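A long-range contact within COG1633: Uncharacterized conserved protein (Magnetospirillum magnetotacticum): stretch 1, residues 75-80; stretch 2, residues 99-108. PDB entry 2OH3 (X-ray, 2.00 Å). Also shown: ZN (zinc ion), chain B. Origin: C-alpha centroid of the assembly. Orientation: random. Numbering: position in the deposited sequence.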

# COMPACT_ATOMS: atom_id res chain seq x y z
N ARG A 75 -4.17 4.54 -0.32
CA ARG A 75 -2.79 4.16 -0.68
C ARG A 75 -2.45 4.47 -2.14
O ARG A 75 -3.26 4.26 -3.04
CB ARG A 75 -2.52 2.70 -0.42
CG ARG A 75 -2.26 2.35 1.01
CD ARG A 75 -1.91 0.91 1.11
NE ARG A 75 -1.40 0.59 2.43
CZ ARG A 75 -0.87 -0.57 2.75
NH1 ARG A 75 -0.88 -1.56 1.89
NH2 ARG A 75 -0.41 -0.77 3.97
N TRP A 76 -1.23 4.91 -2.40
CA TRP A 76 -0.70 4.91 -3.76
C TRP A 76 -0.77 3.52 -4.37
O TRP A 76 -0.63 2.50 -3.67
CB TRP A 76 0.74 5.42 -3.78
CG TRP A 76 0.86 6.89 -3.54
CD1 TRP A 76 -0.03 7.72 -2.88
CD2 TRP A 76 1.97 7.71 -3.89
NE1 TRP A 76 0.46 9.00 -2.84
CE2 TRP A 76 1.69 9.02 -3.44
CE3 TRP A 76 3.17 7.48 -4.57
CZ2 TRP A 76 2.55 10.09 -3.66
CZ3 TRP A 76 4.03 8.54 -4.79
CH2 TRP A 76 3.71 9.83 -4.33
N LYS A 77 -0.99 3.47 -5.68
CA LYS A 77 -1.05 2.22 -6.44
C LYS A 77 0.33 1.58 -6.35
O LYS A 77 1.31 2.26 -6.25
CB LYS A 77 -1.42 2.51 -7.91
CG LYS A 77 -2.24 1.45 -8.64
CD LYS A 77 -1.94 1.45 -10.19
CE LYS A 77 -2.73 0.38 -10.98
NZ LYS A 77 -4.25 0.52 -10.95
N THR A 78 0.41 0.26 -6.33
CA THR A 78 1.73 -0.37 -6.31
C THR A 78 2.33 -0.14 -7.71
O THR A 78 1.61 -0.17 -8.71
CB THR A 78 1.70 -1.89 -5.92
OG1 THR A 78 0.96 -2.63 -6.88
CG2 THR A 78 1.09 -2.10 -4.50
N PRO A 79 3.65 0.10 -7.80
CA PRO A 79 4.29 0.40 -9.08
C PRO A 79 4.45 -0.87 -9.94
O PRO A 79 4.12 -1.95 -9.46
CB PRO A 79 5.66 0.94 -8.66
CG PRO A 79 5.95 0.24 -7.36
CD PRO A 79 4.61 0.11 -6.67
N PRO A 80 4.94 -0.75 -11.19
CA PRO A 80 5.17 -1.95 -12.04
C PRO A 80 6.04 -3.01 -11.35
O PRO A 80 7.06 -2.67 -10.73
CB PRO A 80 5.87 -1.38 -13.29
CG PRO A 80 5.43 0.04 -13.33
CD PRO A 80 5.30 0.50 -11.89
N ARG A 99 7.36 9.64 -12.72
CA ARG A 99 6.13 9.16 -13.33
C ARG A 99 5.23 8.45 -12.33
O ARG A 99 4.04 8.55 -12.43
CB ARG A 99 6.45 8.23 -14.49
CG ARG A 99 6.88 9.04 -15.74
CD ARG A 99 6.77 8.29 -17.07
NE ARG A 99 5.42 7.97 -17.52
CZ ARG A 99 4.48 8.86 -17.89
NH1 ARG A 99 4.67 10.18 -17.84
NH2 ARG A 99 3.30 8.40 -18.30
N TYR A 100 5.83 7.68 -11.43
CA TYR A 100 5.09 6.99 -10.36
C TYR A 100 4.43 8.04 -9.47
O TYR A 100 3.22 7.97 -9.09
CB TYR A 100 6.09 6.13 -9.53
CG TYR A 100 5.49 5.47 -8.30
CD1 TYR A 100 4.38 4.65 -8.42
CD2 TYR A 100 6.02 5.68 -7.04
CE1 TYR A 100 3.80 4.06 -7.31
CE2 TYR A 100 5.45 5.07 -5.92
CZ TYR A 100 4.35 4.26 -6.08
OH TYR A 100 3.77 3.64 -5.01
N ALA A 101 5.20 9.04 -9.12
CA ALA A 101 4.67 10.11 -8.25
C ALA A 101 3.55 10.84 -8.95
O ALA A 101 2.47 11.05 -8.40
CB ALA A 101 5.79 11.11 -7.87
N ARG A 102 3.77 11.18 -10.20
CA ARG A 102 2.73 11.81 -11.00
C ARG A 102 1.41 11.03 -11.09
O ARG A 102 0.35 11.63 -11.01
CB ARG A 102 3.26 12.07 -12.39
CG ARG A 102 2.29 12.85 -13.25
CD ARG A 102 2.83 12.89 -14.65
NE ARG A 102 1.83 13.42 -15.55
CZ ARG A 102 1.14 12.69 -16.44
NH1 ARG A 102 1.35 11.38 -16.55
NH2 ARG A 102 0.23 13.30 -17.20
N ASP A 103 1.49 9.73 -11.40
CA ASP A 103 0.32 8.85 -11.39
C ASP A 103 -0.55 8.97 -10.15
O ASP A 103 -1.77 9.09 -10.22
CB ASP A 103 0.76 7.39 -11.48
CG ASP A 103 1.06 6.98 -12.89
OD1 ASP A 103 0.83 7.80 -13.82
OD2 ASP A 103 1.61 5.85 -13.04
N ASN A 104 0.10 8.98 -9.00
CA ASN A 104 -0.61 9.09 -7.75
C ASN A 104 -1.07 10.48 -7.37
O ASN A 104 -2.08 10.62 -6.71
CB ASN A 104 0.24 8.40 -6.70
CG ASN A 104 0.31 6.94 -6.96
OD1 ASN A 104 -0.68 6.25 -6.76
ND2 ASN A 104 1.45 6.44 -7.47
N GLU A 105 -0.36 11.52 -7.80
CA GLU A 105 -0.85 12.89 -7.71
C GLU A 105 -2.15 13.02 -8.44
O GLU A 105 -3.07 13.64 -7.95
CB GLU A 105 0.15 13.87 -8.35
CG GLU A 105 1.40 14.14 -7.56
CD GLU A 105 1.15 15.04 -6.39
OE1 GLU A 105 0.15 15.76 -6.42
OE2 GLU A 105 1.95 15.03 -5.44
N ILE A 106 -2.20 12.46 -9.66
CA ILE A 106 -3.40 12.46 -10.49
C ILE A 106 -4.58 11.71 -9.85
O ILE A 106 -5.72 12.19 -9.89
CB ILE A 106 -3.14 11.84 -11.88
CG1 ILE A 106 -2.22 12.74 -12.71
CG2 ILE A 106 -4.46 11.69 -12.64
CD1 ILE A 106 -1.81 12.15 -14.09
N ARG A 107 -4.32 10.56 -9.27
CA ARG A 107 -5.36 9.84 -8.53
C ARG A 107 -5.91 10.69 -7.38
O ARG A 107 -7.10 10.74 -7.17
CB ARG A 107 -4.85 8.49 -8.03
CG ARG A 107 -4.63 7.50 -9.17
CD ARG A 107 -4.14 6.11 -8.73
NE ARG A 107 -3.54 5.42 -9.87
N GLY A 108 -5.05 11.37 -6.64
CA GLY A 108 -5.54 12.22 -5.57
C GLY A 108 -6.38 13.37 -6.11
O GLY A 108 -7.45 13.64 -5.59
ZN ZN B . 0.03 16.89 -4.78

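An irregular, extended segment lies against one side of a helix here, held by aromatic packing around Trp76 and by two hydrogen bonds that anchor the backbone of Lys77 to helix side chains. The two stretches bury 397 Å² between them, and the closest backbone approach, Trp76 CA to Asn104 CA, is 5.8 Å. Trp76 supplies the largest covered area. Asn104 CB sits 3.5 Å from the centroid of its five-membered ring and 15° off the normal, a CH-pi contact squarely over the face. The indole also turns an edge toward the face of Tyr100 in an offset edge-to-face pair: the six-membered ring and the phenol ring have centroids 5.4 Å apart and planes at 71°, with Trp76 CE3 3.6 Å from Tyr100 CE2.

The polar contacts satisfy both backbone groups of Lys77. Its N donates to Asn104 OD1 (3.0 Å, 156° at the hydrogen), while Tyr100 OH donates to Lys77 O at 3.1 Å. Asn104 ND2 in turn donates to Tyr100 O, 2.8 Å away and one helical turn back, so the amide joins the loop to the helix backbone. Pro79 completes the packing with a more marginal, off-centre CH-pi contact, its CB 4.3 Å from the Tyr100 ring centroid and 29° off the normal.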